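Local coordinates for protein arylsulfatase (Pseudoalteromonas sp. MB47, PDB 7AJ0) that probably hydrolyses sulfate esters of the algal polysaccharide fucoidan, using a sulfatase domain with a bound calcium ion, and assembles as a hexamer, at residues V59-W64 against K270-N275; H266-I271 against V296-I301; M289-A294 against W333-Y338; P100-S105 against G343-T348; M96-T101 against V353-I358. One frame throughout, in Å; residues are numbered along the deposited sequence.

Contact 1: residues V59-W64 against K270-N275; sequences VDDLGW and KIHNDN. With CA (calcium ion), chain G.
Two neighbouring carboxylates grip the calcium ion, D60 OD1 at 2.2 Å and D61 OD1 at 2.3 Å from the metal. Both carboxylates use their other oxygen away from it. D60 has CG anti to the backbone N (chi1 -163°), which lays its carboxylate alongside H272, pointing the same way, with OD2 at the ring edge 3.1 Å from H272 CD2; the two planes are turned 47° apart. That OD2 also forms a salt bridge with K157. D61 sits in a left-handed backbone conformation; its carboxylate crosses H272 obliquely, and OD2 forms a salt bridge with K345 and has a water within hydrogen-bonding distance. That water accepts a bond from N273 N at 3.1 Å and lies over one imidazole face. H272 is turned by its own segment: ND1 donates almost in the ring plane to N273 O at 2.9 Å. Behind them the backbones are tied at D60 by a reciprocal pair, D60 N to K270 O at 2.9 Å and I271 N to D60 O at 2.8 Å, both on carbonyl lone pairs. Acceptor and donor share the cis K270-I271 peptide, whose C=O and N-H lie on one side and so both pair with D60. I271 CG1 takes the crowded position between N and C (chi1 57°), and its CD1 reaches D61 O at 3.4 Å. C102, D325 and N326 complete the calcium site, an acidic cluster at the end of the central strand 53-59, as is usual for the metal-binding active site of the sulfatase and alkaline phosphatase clan.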
# COMPACT_ATOMS: atom_id res chain seq x y z
N VAL A 59 26.74 7.90 -23.26
CA VAL A 59 25.60 7.05 -23.60
C VAL A 59 24.36 7.63 -22.94
O VAL A 59 24.42 8.17 -21.83
CB VAL A 59 25.85 5.60 -23.16
CG1 VAL A 59 24.75 4.69 -23.69
CG2 VAL A 59 27.21 5.13 -23.64
N ASP A 60 23.23 7.51 -23.63
CA ASP A 60 21.98 8.10 -23.18
C ASP A 60 21.18 7.09 -22.36
O ASP A 60 20.95 5.97 -22.81
CB ASP A 60 21.17 8.59 -24.38
CG ASP A 60 20.07 9.57 -24.00
OD1 ASP A 60 19.93 9.88 -22.80
OD2 ASP A 60 19.35 10.03 -24.91
N ASP A 61 20.77 7.50 -21.15
CA ASP A 61 19.88 6.71 -20.31
C ASP A 61 20.46 5.33 -20.01
O ASP A 61 19.74 4.33 -19.97
CB ASP A 61 18.50 6.57 -20.96
CG ASP A 61 17.75 7.89 -21.01
OD1 ASP A 61 18.30 8.91 -20.55
OD2 ASP A 61 16.60 7.91 -21.51
N LEU A 62 21.77 5.28 -19.78
CA LEU A 62 22.45 4.03 -19.45
C LEU A 62 22.51 3.86 -17.94
O LEU A 62 22.96 4.76 -17.23
CB LEU A 62 23.86 4.02 -20.04
CG LEU A 62 24.64 2.71 -19.90
CD1 LEU A 62 24.11 1.68 -20.88
CD2 LEU A 62 26.13 2.94 -20.10
N GLY A 63 22.07 2.70 -17.46
CA GLY A 63 22.06 2.44 -16.04
C GLY A 63 23.42 2.09 -15.49
O GLY A 63 24.32 1.63 -16.20
N TRP A 64 23.56 2.30 -14.17
CA TRP A 64 24.83 2.02 -13.49
C TRP A 64 25.31 0.60 -13.75
O TRP A 64 26.51 0.35 -13.88
CB TRP A 64 24.65 2.25 -11.99
CG TRP A 64 25.91 2.22 -11.18
CD1 TRP A 64 26.69 3.29 -10.86
CD2 TRP A 64 26.52 1.08 -10.58
NE1 TRP A 64 27.75 2.89 -10.09
CE2 TRP A 64 27.67 1.53 -9.90
CE3 TRP A 64 26.22 -0.28 -10.54
CZ2 TRP A 64 28.52 0.67 -9.20
CZ3 TRP A 64 27.05 -1.13 -9.84
CH2 TRP A 64 28.19 -0.65 -9.18
N LYS A 270 21.52 6.18 -28.62
CA LYS A 270 21.16 5.06 -27.75
C LYS A 270 21.59 5.35 -26.32
O LYS A 270 22.56 6.09 -26.09
CB LYS A 270 21.80 3.78 -28.26
CG LYS A 270 21.19 3.27 -29.56
CD LYS A 270 22.16 2.39 -30.33
CE LYS A 270 21.52 1.87 -31.61
NZ LYS A 270 21.04 2.97 -32.50
N ILE A 271 20.88 4.77 -25.34
CA ILE A 271 19.79 3.84 -25.55
C ILE A 271 18.43 4.48 -25.24
O ILE A 271 17.56 3.86 -24.62
CB ILE A 271 19.97 2.57 -24.67
CG1 ILE A 271 20.08 2.96 -23.19
CG2 ILE A 271 21.20 1.80 -25.11
CD1 ILE A 271 20.05 1.77 -22.26
N HIS A 272 18.26 5.73 -25.67
CA HIS A 272 16.98 6.40 -25.51
C HIS A 272 15.91 5.71 -26.35
O HIS A 272 16.19 5.20 -27.44
CB HIS A 272 17.09 7.87 -25.91
CG HIS A 272 16.11 8.77 -25.23
ND1 HIS A 272 14.76 8.74 -25.50
CD2 HIS A 272 16.29 9.73 -24.30
CE1 HIS A 272 14.14 9.64 -24.76
NE2 HIS A 272 15.05 10.26 -24.02
N ASN A 273 14.69 5.68 -25.83
CA ASN A 273 13.57 5.14 -26.60
C ASN A 273 13.19 6.11 -27.72
O ASN A 273 13.40 7.32 -27.60
CB ASN A 273 12.37 4.89 -25.69
CG ASN A 273 11.57 6.15 -25.42
OD1 ASN A 273 12.02 7.05 -24.73
ND2 ASN A 273 10.36 6.20 -25.97
N ASP A 274 12.65 5.58 -28.81
CA ASP A 274 12.47 4.15 -29.05
C ASP A 274 13.71 3.61 -29.76
O ASP A 274 14.13 4.15 -30.79
CB ASP A 274 11.22 3.91 -29.90
CG ASP A 274 9.98 4.54 -29.27
OD1 ASP A 274 9.65 4.18 -28.12
OD2 ASP A 274 9.35 5.40 -29.93
N ASN A 275 14.30 2.55 -29.21
CA ASN A 275 15.56 2.04 -29.72
C ASN A 275 15.35 1.27 -31.02
O ASN A 275 14.52 0.36 -31.09
CB ASN A 275 16.23 1.13 -28.69
CG ASN A 275 16.99 1.91 -27.65
OD1 ASN A 275 18.07 2.43 -27.92
ND2 ASN A 275 16.44 1.99 -26.44
CA CA G . 19.32 10.89 -20.97
O HOH W 1 14.89 6.61 -22.86

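Contact 2: residues H266-I271 against V296-I301; sequences HSFSKI and VEVDDI
The F268 ring is sandwiched: H266 CD2 stands 3.6 Å above the plane over the centre of one face, and V298 CG1 makes a CH-pi contact on the opposite face, 4.0 Å from the centroid and 11° off the ring normal. At the edge comes I301, whose CG2 lies 3.6 Å from F268 CE1. This is the core of a beta-alpha-beta crossover: strand 262-267 ends here, and helix 290-311 covers it on the way to strand 318-324, with strand 53-59 between the two. V298 and I301, one turn apart on the helix, hold the ring from two directions, and V59 of the central strand backs both F268 and V298. V298 CG1 is anti to the backbone N (chi1 165°) and so faces the ring, while CG2 turns to the aliphatic part of K270, 3.7 Å from K270 CB. H266 keeps its tilt through ND1, bonded to S248 of helix 240-258. K270 runs past V298 in the opposite direction; CE comes to 3.4 Å from E297 OE1, and the bend at the last torsion (chi4 57°) places NZ beyond it. The charges stop short of a salt bridge; K270 NZ pairs instead with D241, and the E297 carboxylate has Q242 and A278 N as partners. A water fills the step between them, accepting from K270 NZ at 3.1 Å and donating to E297 OE2 at 2.7 Å.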
# COMPACT_ATOMS: atom_id res chain seq x y z
N HIS A 266 31.26 12.48 -28.02
CA HIS A 266 30.46 11.57 -28.84
C HIS A 266 29.23 11.17 -28.03
O HIS A 266 29.33 10.37 -27.09
CB HIS A 266 31.26 10.34 -29.25
CG HIS A 266 30.54 9.46 -30.22
ND1 HIS A 266 30.61 9.63 -31.59
CD2 HIS A 266 29.71 8.41 -30.02
CE1 HIS A 266 29.87 8.72 -32.18
NE2 HIS A 266 29.31 7.96 -31.26
N SER A 267 28.08 11.72 -28.40
CA SER A 267 26.85 11.60 -27.63
C SER A 267 25.91 10.63 -28.35
O SER A 267 25.13 11.03 -29.21
CB SER A 267 26.22 12.99 -27.45
OG SER A 267 24.95 12.92 -26.81
N PHE A 268 26.00 9.35 -27.99
CA PHE A 268 25.14 8.35 -28.58
C PHE A 268 23.68 8.77 -28.49
O PHE A 268 23.25 9.39 -27.50
CB PHE A 268 25.30 6.99 -27.88
CG PHE A 268 26.65 6.37 -28.04
CD1 PHE A 268 26.93 5.55 -29.12
CD2 PHE A 268 27.63 6.57 -27.09
CE1 PHE A 268 28.16 4.96 -29.26
CE2 PHE A 268 28.87 5.98 -27.22
CZ PHE A 268 29.14 5.18 -28.30
N SER A 269 22.90 8.42 -29.51
CA SER A 269 21.45 8.50 -29.37
C SER A 269 20.93 7.36 -28.49
O SER A 269 20.00 7.55 -27.70
CB SER A 269 20.78 8.45 -30.74
OG SER A 269 19.37 8.38 -30.60
N LYS A 270 21.52 6.18 -28.62
CA LYS A 270 21.16 5.06 -27.75
C LYS A 270 21.59 5.35 -26.32
O LYS A 270 22.56 6.09 -26.09
CB LYS A 270 21.80 3.78 -28.26
CG LYS A 270 21.19 3.27 -29.56
CD LYS A 270 22.16 2.39 -30.33
CE LYS A 270 21.52 1.87 -31.61
NZ LYS A 270 21.04 2.97 -32.50
N ILE A 271 20.88 4.77 -25.34
CA ILE A 271 19.79 3.84 -25.55
C ILE A 271 18.43 4.48 -25.24
O ILE A 271 17.56 3.86 -24.62
CB ILE A 271 19.97 2.57 -24.67
CG1 ILE A 271 20.08 2.96 -23.19
CG2 ILE A 271 21.20 1.80 -25.11
CD1 ILE A 271 20.05 1.77 -22.26
N VAL A 296 24.68 -3.66 -27.56
CA VAL A 296 25.77 -4.29 -28.30
C VAL A 296 26.31 -3.34 -29.37
O VAL A 296 27.52 -3.28 -29.61
CB VAL A 296 25.29 -5.62 -28.91
CG1 VAL A 296 26.34 -6.19 -29.84
CG2 VAL A 296 24.97 -6.62 -27.81
N GLU A 297 25.42 -2.58 -30.02
CA GLU A 297 25.87 -1.61 -31.01
C GLU A 297 26.73 -0.53 -30.36
O GLU A 297 27.78 -0.16 -30.89
CB GLU A 297 24.67 -0.99 -31.72
CG GLU A 297 25.03 0.12 -32.71
CD GLU A 297 23.95 0.36 -33.76
OE1 GLU A 297 22.95 -0.39 -33.78
OE2 GLU A 297 24.10 1.30 -34.57
N VAL A 298 26.30 -0.01 -29.21
CA VAL A 298 27.08 1.02 -28.52
C VAL A 298 28.46 0.49 -28.16
O VAL A 298 29.46 1.20 -28.25
CB VAL A 298 26.33 1.51 -27.27
CG1 VAL A 298 27.27 2.29 -26.36
CG2 VAL A 298 25.14 2.37 -27.68
N ASP A 299 28.53 -0.78 -27.73
CA ASP A 299 29.82 -1.35 -27.34
C ASP A 299 30.73 -1.52 -28.55
O ASP A 299 31.95 -1.33 -28.44
CB ASP A 299 29.60 -2.68 -26.63
CG ASP A 299 30.91 -3.33 -26.22
OD1 ASP A 299 31.54 -2.84 -25.25
OD2 ASP A 299 31.31 -4.33 -26.86
N ASP A 300 30.17 -1.89 -29.70
CA ASP A 300 30.98 -2.04 -30.90
C ASP A 300 31.51 -0.70 -31.37
O ASP A 300 32.68 -0.58 -31.76
CB ASP A 300 30.18 -2.71 -32.01
CG ASP A 300 30.07 -4.22 -31.83
OD1 ASP A 300 30.68 -4.75 -30.88
OD2 ASP A 300 29.39 -4.87 -32.65
N ILE A 301 30.67 0.34 -31.35
CA ILE A 301 31.12 1.67 -31.76
C ILE A 301 32.21 2.16 -30.82
O ILE A 301 33.21 2.75 -31.26
CB ILE A 301 29.93 2.64 -31.81
CG1 ILE A 301 29.01 2.26 -32.98
CG2 ILE A 301 30.40 4.07 -31.94
CD1 ILE A 301 27.63 2.90 -32.92
O HOH W 2 22.18 2.98 -35.39

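Contact 3: residues M289-A294 against W333-Y338; sequences MPVRDA and WPDSGY
A cis peptide between W333 and P334 folds the loop sharply, so that P334 CB lies 3.6 Å above the W333 ring over its centre. The next residue, D335, is the centre of an inverse gamma turn, with a weak bond from S336 N to P334 O. This compact bend packs against the start of helix 290-311, where M289 is the N-cap. The M289 chain bends at chi2 and chi3 and brings its CE end to 3.8 Å from P334 CG, crossing the ring at about a right angle. In the first turn V291 N donates to a water at 3.1 Å, which in turn donates to P334 O. The V291 side chain holds CG1 in the crowded position (chi1 72°), set between two carbonyls at 3.6 Å from S336 O and equally far from P334 O. D335 OD1 approaches V291 CB to 3.3 Å and accepts a bond from N275. R292 curls at chi2 and extends its guanidinium along the loop: NH1 donates to S336 O at 3.1 Å, on a lone pair of the carbonyl, though bent (146° at the hydrogen). Its NE binds I76 O, and NH2 binds N471 O of a second subunit. An alanine here would remove all three donors and would probably loosen both the loop around S336 and its seam with that subunit. W333 NE1 adds a bond to M472 O of the same neighbouring chain. A helix N terminus joined to a cis-proline bend and its gamma turn thus forms part of a subunit interface in the hexamer.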
# COMPACT_ATOMS: atom_id res chain seq x y z
N MET A 289 16.37 -8.30 -27.75
CA MET A 289 15.42 -7.21 -27.56
C MET A 289 16.05 -5.92 -28.04
O MET A 289 17.27 -5.74 -27.95
CB MET A 289 15.00 -7.08 -26.09
CG MET A 289 14.08 -8.20 -25.61
SD MET A 289 12.41 -8.06 -26.26
CE MET A 289 11.75 -6.70 -25.28
N PRO A 290 15.24 -4.99 -28.56
CA PRO A 290 15.82 -3.76 -29.14
C PRO A 290 16.81 -3.04 -28.23
O PRO A 290 17.87 -2.63 -28.71
CB PRO A 290 14.58 -2.90 -29.43
CG PRO A 290 13.50 -3.90 -29.68
CD PRO A 290 13.78 -5.05 -28.75
N VAL A 291 16.50 -2.88 -26.95
CA VAL A 291 17.37 -2.08 -26.09
C VAL A 291 18.67 -2.81 -25.80
O VAL A 291 19.71 -2.17 -25.57
CB VAL A 291 16.64 -1.70 -24.79
CG1 VAL A 291 16.49 -2.92 -23.89
CG2 VAL A 291 17.37 -0.58 -24.07
N ARG A 292 18.66 -4.14 -25.79
CA ARG A 292 19.89 -4.89 -25.58
C ARG A 292 20.71 -4.97 -26.86
O ARG A 292 21.94 -4.87 -26.82
CB ARG A 292 19.58 -6.30 -25.06
CG ARG A 292 18.83 -6.33 -23.74
CD ARG A 292 19.67 -5.85 -22.56
NE ARG A 292 18.95 -6.01 -21.31
CZ ARG A 292 18.35 -5.03 -20.63
NH1 ARG A 292 18.40 -3.78 -21.06
NH2 ARG A 292 17.72 -5.31 -19.50
N ASP A 293 20.05 -5.17 -28.00
CA ASP A 293 20.74 -5.08 -29.28
C ASP A 293 21.41 -3.72 -29.43
O ASP A 293 22.53 -3.62 -29.95
CB ASP A 293 19.76 -5.30 -30.43
CG ASP A 293 19.25 -6.73 -30.50
OD1 ASP A 293 19.77 -7.59 -29.77
OD2 ASP A 293 18.32 -6.98 -31.30
N ALA A 294 20.74 -2.66 -28.97
CA ALA A 294 21.34 -1.33 -29.01
C ALA A 294 22.57 -1.24 -28.12
O ALA A 294 23.52 -0.53 -28.44
CB ALA A 294 20.31 -0.28 -28.59
N TRP A 333 9.75 0.86 -20.27
CA TRP A 333 9.99 -0.58 -20.24
C TRP A 333 9.08 -1.27 -21.26
O TRP A 333 7.91 -0.90 -21.39
CB TRP A 333 9.75 -1.12 -18.83
CG TRP A 333 10.17 -2.54 -18.67
CD1 TRP A 333 11.38 -2.99 -18.22
CD2 TRP A 333 9.40 -3.71 -18.98
NE1 TRP A 333 11.41 -4.36 -18.23
CE2 TRP A 333 10.20 -4.83 -18.69
CE3 TRP A 333 8.11 -3.91 -19.47
CZ2 TRP A 333 9.76 -6.13 -18.87
CZ3 TRP A 333 7.67 -5.21 -19.65
CH2 TRP A 333 8.49 -6.30 -19.35
N PRO A 334 9.58 -2.29 -21.99
CA PRO A 334 10.88 -2.95 -21.88
C PRO A 334 12.00 -2.31 -22.70
O PRO A 334 13.05 -2.93 -22.86
CB PRO A 334 10.59 -4.36 -22.41
CG PRO A 334 9.55 -4.12 -23.47
CD PRO A 334 8.72 -2.94 -23.00
N ASP A 335 11.78 -1.10 -23.20
CA ASP A 335 12.84 -0.36 -23.88
C ASP A 335 13.62 0.47 -22.86
O ASP A 335 13.66 1.70 -22.90
CB ASP A 335 12.24 0.51 -24.98
CG ASP A 335 13.25 0.89 -26.04
OD1 ASP A 335 14.44 0.54 -25.89
OD2 ASP A 335 12.86 1.55 -27.04
N SER A 336 14.26 -0.25 -21.93
CA SER A 336 14.85 0.36 -20.75
C SER A 336 16.16 -0.32 -20.40
O SER A 336 16.29 -1.55 -20.52
CB SER A 336 13.91 0.26 -19.55
OG SER A 336 12.63 0.78 -19.85
N GLY A 337 17.13 0.47 -19.96
CA GLY A 337 18.34 -0.06 -19.38
C GLY A 337 18.09 -0.61 -17.99
O GLY A 337 16.96 -0.71 -17.51
N TYR A 338 19.19 -0.98 -17.33
CA TYR A 338 19.13 -1.65 -16.05
C TYR A 338 20.05 -0.97 -15.04
O TYR A 338 21.18 -0.60 -15.37
CB TYR A 338 19.53 -3.12 -16.17
CG TYR A 338 20.05 -3.71 -14.88
CD1 TYR A 338 19.18 -4.00 -13.84
CD2 TYR A 338 21.40 -3.98 -14.71
CE1 TYR A 338 19.64 -4.54 -12.66
CE2 TYR A 338 21.87 -4.52 -13.53
CZ TYR A 338 20.98 -4.80 -12.50
OH TYR A 338 21.44 -5.34 -11.32
O HOH W 3 13.65 -3.30 -25.82

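Contact 4: residues P100-S105 against G343-T348; sequences PTCTSS and GGKGTT. With CA (calcium ion), chain G.
Opposite the start of the sulfatase signature, which begins at C102, runs a glycine-rich loop that turns at G344 to T347 as a type II beta turn. G344 O receives T347 OG1 at 2.9 Å, on a lone pair, besides a weak bond from T347 N. K345 then reaches out fully extended, CG anti to the backbone N (chi1 -176°), with its CG passing 3.4 Å from P100 O. Its tip arrives beside the metal ligand: NZ lies 3.1 Å from C102 SG, itself 2.5 Å from the calcium ion, and forms a salt bridge with D61. The ammonium would probably favour the negative form of these ligands. In sulfatases the cysteine at this signature position is the one oxidised to formylglycine; here it is deposited as cysteine. G346 adopts a positive phi at which a side chain would jam against the preceding carbonyl. Its N donates to P100 O at 2.9 Å, approaching from above the carbonyl plane, while G346 O binds T463 of a fourth subunit. T347 O rests against P100 CB at 3.6 Å. T348 follows with OG1 turned to T430, so its methyl lies alongside the proline, CG2 at 3.7 Å from P100 CG.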
# COMPACT_ATOMS: atom_id res chain seq x y z
N PRO A 100 19.25 14.15 -12.85
CA PRO A 100 18.20 13.13 -13.03
C PRO A 100 17.60 13.05 -14.42
O PRO A 100 16.89 12.07 -14.70
CB PRO A 100 17.13 13.54 -12.00
CG PRO A 100 17.81 14.49 -11.07
CD PRO A 100 18.83 15.20 -11.91
N THR A 101 17.84 14.02 -15.31
CA THR A 101 17.21 14.03 -16.62
C THR A 101 18.19 14.52 -17.68
O THR A 101 19.26 15.05 -17.37
CB THR A 101 15.94 14.89 -16.62
OG1 THR A 101 16.23 16.18 -16.06
CG2 THR A 101 14.84 14.23 -15.80
N CYS A 102 17.80 14.35 -18.94
CA CYS A 102 18.72 14.50 -20.06
C CYS A 102 19.27 15.92 -20.15
O CYS A 102 20.48 16.14 -20.07
CB CYS A 102 18.02 14.13 -21.37
SG CYS A 102 17.37 12.46 -21.46
N THR A 103 18.38 16.90 -20.36
CA THR A 103 18.82 18.27 -20.58
C THR A 103 19.65 18.78 -19.41
O THR A 103 20.62 19.52 -19.60
CB THR A 103 17.61 19.18 -20.81
OG1 THR A 103 16.89 18.73 -21.97
CG2 THR A 103 18.05 20.62 -21.02
N SER A 104 19.27 18.41 -18.18
CA SER A 104 19.97 18.91 -17.01
C SER A 104 21.38 18.35 -16.92
O SER A 104 22.33 19.08 -16.60
CB SER A 104 19.17 18.56 -15.75
OG SER A 104 17.99 19.34 -15.66
N SER A 105 21.55 17.06 -17.22
CA SER A 105 22.88 16.46 -17.16
C SER A 105 23.78 16.96 -18.28
O SER A 105 24.98 17.14 -18.09
CB SER A 105 22.76 14.94 -17.24
OG SER A 105 22.25 14.41 -16.03
N GLY A 343 14.63 3.34 -7.99
CA GLY A 343 14.13 4.38 -8.86
C GLY A 343 14.78 4.34 -10.24
O GLY A 343 15.11 3.28 -10.77
N GLY A 344 14.97 5.52 -10.80
CA GLY A 344 15.55 5.63 -12.13
C GLY A 344 15.50 7.07 -12.61
O GLY A 344 15.36 8.00 -11.82
N LYS A 345 15.62 7.23 -13.93
CA LYS A 345 15.56 8.55 -14.54
C LYS A 345 14.34 9.32 -14.04
O LYS A 345 13.25 8.76 -13.89
CB LYS A 345 15.51 8.41 -16.06
CG LYS A 345 15.55 9.71 -16.83
CD LYS A 345 15.28 9.45 -18.31
CE LYS A 345 15.52 10.67 -19.17
NZ LYS A 345 15.24 10.37 -20.60
N GLY A 346 14.54 10.61 -13.78
CA GLY A 346 13.48 11.46 -13.30
C GLY A 346 13.33 11.53 -11.80
O GLY A 346 12.37 12.13 -11.32
N THR A 347 14.25 10.93 -11.05
CA THR A 347 14.22 10.99 -9.59
C THR A 347 15.64 11.13 -9.08
O THR A 347 16.61 10.79 -9.78
CB THR A 347 13.57 9.74 -8.97
OG1 THR A 347 14.42 8.61 -9.16
CG2 THR A 347 12.22 9.47 -9.60
N THR A 348 15.77 11.63 -7.86
CA THR A 348 17.06 11.72 -7.19
C THR A 348 17.32 10.54 -6.26
O THR A 348 18.14 10.65 -5.35
CB THR A 348 17.17 13.04 -6.42
OG1 THR A 348 15.98 13.27 -5.67
CG2 THR A 348 17.40 14.19 -7.39
CA CA G . 19.32 10.89 -20.97

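Contact 5: residues M96-T101 against V353-I358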
# COMPACT_ATOMS: atom_id res chain seq x y z
N MET A 96 30.09 7.79 -9.47
CA MET A 96 29.97 8.87 -10.44
C MET A 96 28.51 9.30 -10.51
O MET A 96 27.61 8.46 -10.50
CB MET A 96 30.47 8.41 -11.81
CG MET A 96 30.30 9.41 -12.93
SD MET A 96 31.33 10.86 -12.79
CE MET A 96 31.33 11.38 -14.50
N TYR A 97 28.28 10.61 -10.59
CA TYR A 97 26.94 11.16 -10.45
C TYR A 97 26.59 12.09 -11.59
O TYR A 97 27.45 12.83 -12.10
CB TYR A 97 26.80 11.91 -9.11
CG TYR A 97 26.57 10.97 -7.95
CD1 TYR A 97 25.31 10.49 -7.66
CD2 TYR A 97 27.63 10.54 -7.16
CE1 TYR A 97 25.09 9.62 -6.62
CE2 TYR A 97 27.43 9.67 -6.11
CZ TYR A 97 26.16 9.21 -5.85
OH TYR A 97 25.95 8.34 -4.80
N SER A 98 25.32 12.05 -11.98
CA SER A 98 24.78 12.91 -13.03
C SER A 98 23.58 13.67 -12.49
O SER A 98 23.28 13.61 -11.29
CB SER A 98 24.38 12.08 -14.24
OG SER A 98 23.28 11.23 -13.92
N GLN A 99 22.87 14.37 -13.35
CA GLN A 99 21.56 14.94 -13.02
C GLN A 99 20.48 13.92 -13.33
O GLN A 99 20.72 12.91 -13.99
CB GLN A 99 21.35 16.24 -13.78
CG GLN A 99 22.47 17.24 -13.60
CD GLN A 99 22.68 17.62 -12.15
OE1 GLN A 99 21.78 18.16 -11.50
NE2 GLN A 99 23.87 17.34 -11.62
N PRO A 100 19.25 14.15 -12.85
CA PRO A 100 18.20 13.13 -13.03
C PRO A 100 17.60 13.05 -14.42
O PRO A 100 16.89 12.07 -14.70
CB PRO A 100 17.13 13.54 -12.00
CG PRO A 100 17.81 14.49 -11.07
CD PRO A 100 18.83 15.20 -11.91
N THR A 101 17.84 14.02 -15.31
CA THR A 101 17.21 14.03 -16.62
C THR A 101 18.19 14.52 -17.68
O THR A 101 19.26 15.05 -17.37
CB THR A 101 15.94 14.89 -16.62
OG1 THR A 101 16.23 16.18 -16.06
CG2 THR A 101 14.84 14.23 -15.80
N VAL A 353 20.70 9.01 -10.62
CA VAL A 353 21.84 9.91 -10.68
C VAL A 353 23.17 9.17 -10.57
O VAL A 353 24.20 9.67 -11.05
CB VAL A 353 21.73 10.98 -9.57
CG1 VAL A 353 20.57 11.92 -9.85
CG2 VAL A 353 21.58 10.32 -8.20
N ARG A 354 23.18 7.99 -9.96
CA ARG A 354 24.41 7.21 -9.84
C ARG A 354 24.61 6.42 -11.14
O ARG A 354 23.86 5.48 -11.42
CB ARG A 354 24.36 6.28 -8.63
CG ARG A 354 25.73 5.79 -8.20
CD ARG A 354 25.65 4.94 -6.95
NE ARG A 354 26.95 4.40 -6.57
CZ ARG A 354 27.17 3.67 -5.48
NH1 ARG A 354 26.16 3.38 -4.67
NH2 ARG A 354 28.38 3.23 -5.21
N ILE A 355 25.62 6.80 -11.91
CA ILE A 355 25.73 6.39 -13.31
C ILE A 355 27.10 5.76 -13.53
O ILE A 355 28.04 5.98 -12.75
CB ILE A 355 25.52 7.58 -14.27
CG1 ILE A 355 26.37 8.76 -13.81
CG2 ILE A 355 24.06 7.97 -14.32
CD1 ILE A 355 27.14 9.43 -14.91
N PRO A 356 27.25 5.00 -14.62
CA PRO A 356 28.57 4.43 -14.93
C PRO A 356 29.57 5.52 -15.27
O PRO A 356 29.22 6.56 -15.84
CB PRO A 356 28.30 3.54 -16.15
CG PRO A 356 26.81 3.42 -16.25
CD PRO A 356 26.24 4.65 -15.63
N GLY A 357 30.82 5.27 -14.92
CA GLY A 357 31.89 6.21 -15.21
C GLY A 357 33.24 5.54 -15.31
O GLY A 357 33.74 4.98 -14.33
N ILE A 358 33.86 5.59 -16.49
CA ILE A 358 35.12 4.91 -16.75
C ILE A 358 36.10 5.93 -17.31
O ILE A 358 35.77 6.68 -18.23
CB ILE A 358 34.96 3.73 -17.73
CG1 ILE A 358 33.97 2.71 -17.17
CG2 ILE A 358 36.31 3.08 -18.01
CD1 ILE A 358 33.41 1.78 -18.22
O HOH W 4 29.50 5.42 -10.71
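Strands 91-97 and 354-360 run antiparallel in the large mixed sheet, and here the former leaves it toward the signature helix. Y97 and R354 are a non-hydrogen-bonded pair with side chains on one face. On either side of that pair the backbone is bonded: I355 N gives an almost straight bond to M96 O at 3.0 Å (171°), its donor above the carbonyl plane, and S98 N meets V353 O at 2.8 Å on a lone pair. M96 N and I355 O are joined through a water instead, which accepts from M96 N at 2.7 Å and donates to I355 O at 2.6 Å. S98 OG, in the crowded position (chi1 67°), donates to its neighbour's carbonyl, Q99 O. Y97 turns its ring so that V353 CG2 lies in the ring plane, 3.8 Å from Y97 CD1, and its hydroxyl is bonded to E350 and R433. R354, extended, crosses the Y97 side chain obliquely with its guanidinium nearly parallel to the ring, and its NH2 binds T94 O of its own chain and A75 O of a second subunit. An alanine in place of Y97 would remove both the hydroxyl bonds and the ring beside V353 and R354, and would probably loosen the packing around V353. V353 CG1 also lies alongside the ring of P100. A side chain at G357 would collide with M96, whose CG instead packs on I355; that isoleucine places CG1 in the crowded position, and its CD1, at an unstaggered chi2 of 134°, meets M96 CG at 3.7 Å.

From the N terminus, the loop after strand 53-59 opens contact 1, and contacts 5 and 4 then start from the same stretch, sharing P100 and T101, where strand 91-97 gives way to helix 102-111. Contact 1 closes at 270-275, after the other two have opened and before they shut, so it crosses both. Contact 2 begins on the stretch where contact 1 ends and closes on helix 290-311. Contact 3 starts from that same helix, crossing contact 2, and shuts at 333-338. Contacts 2 and 3 lie nested within contact 4, which in turn closes inside contact 5. Contacts 1 and 4 meet at the calcium; contact 5 ties the mixed sheet beside them.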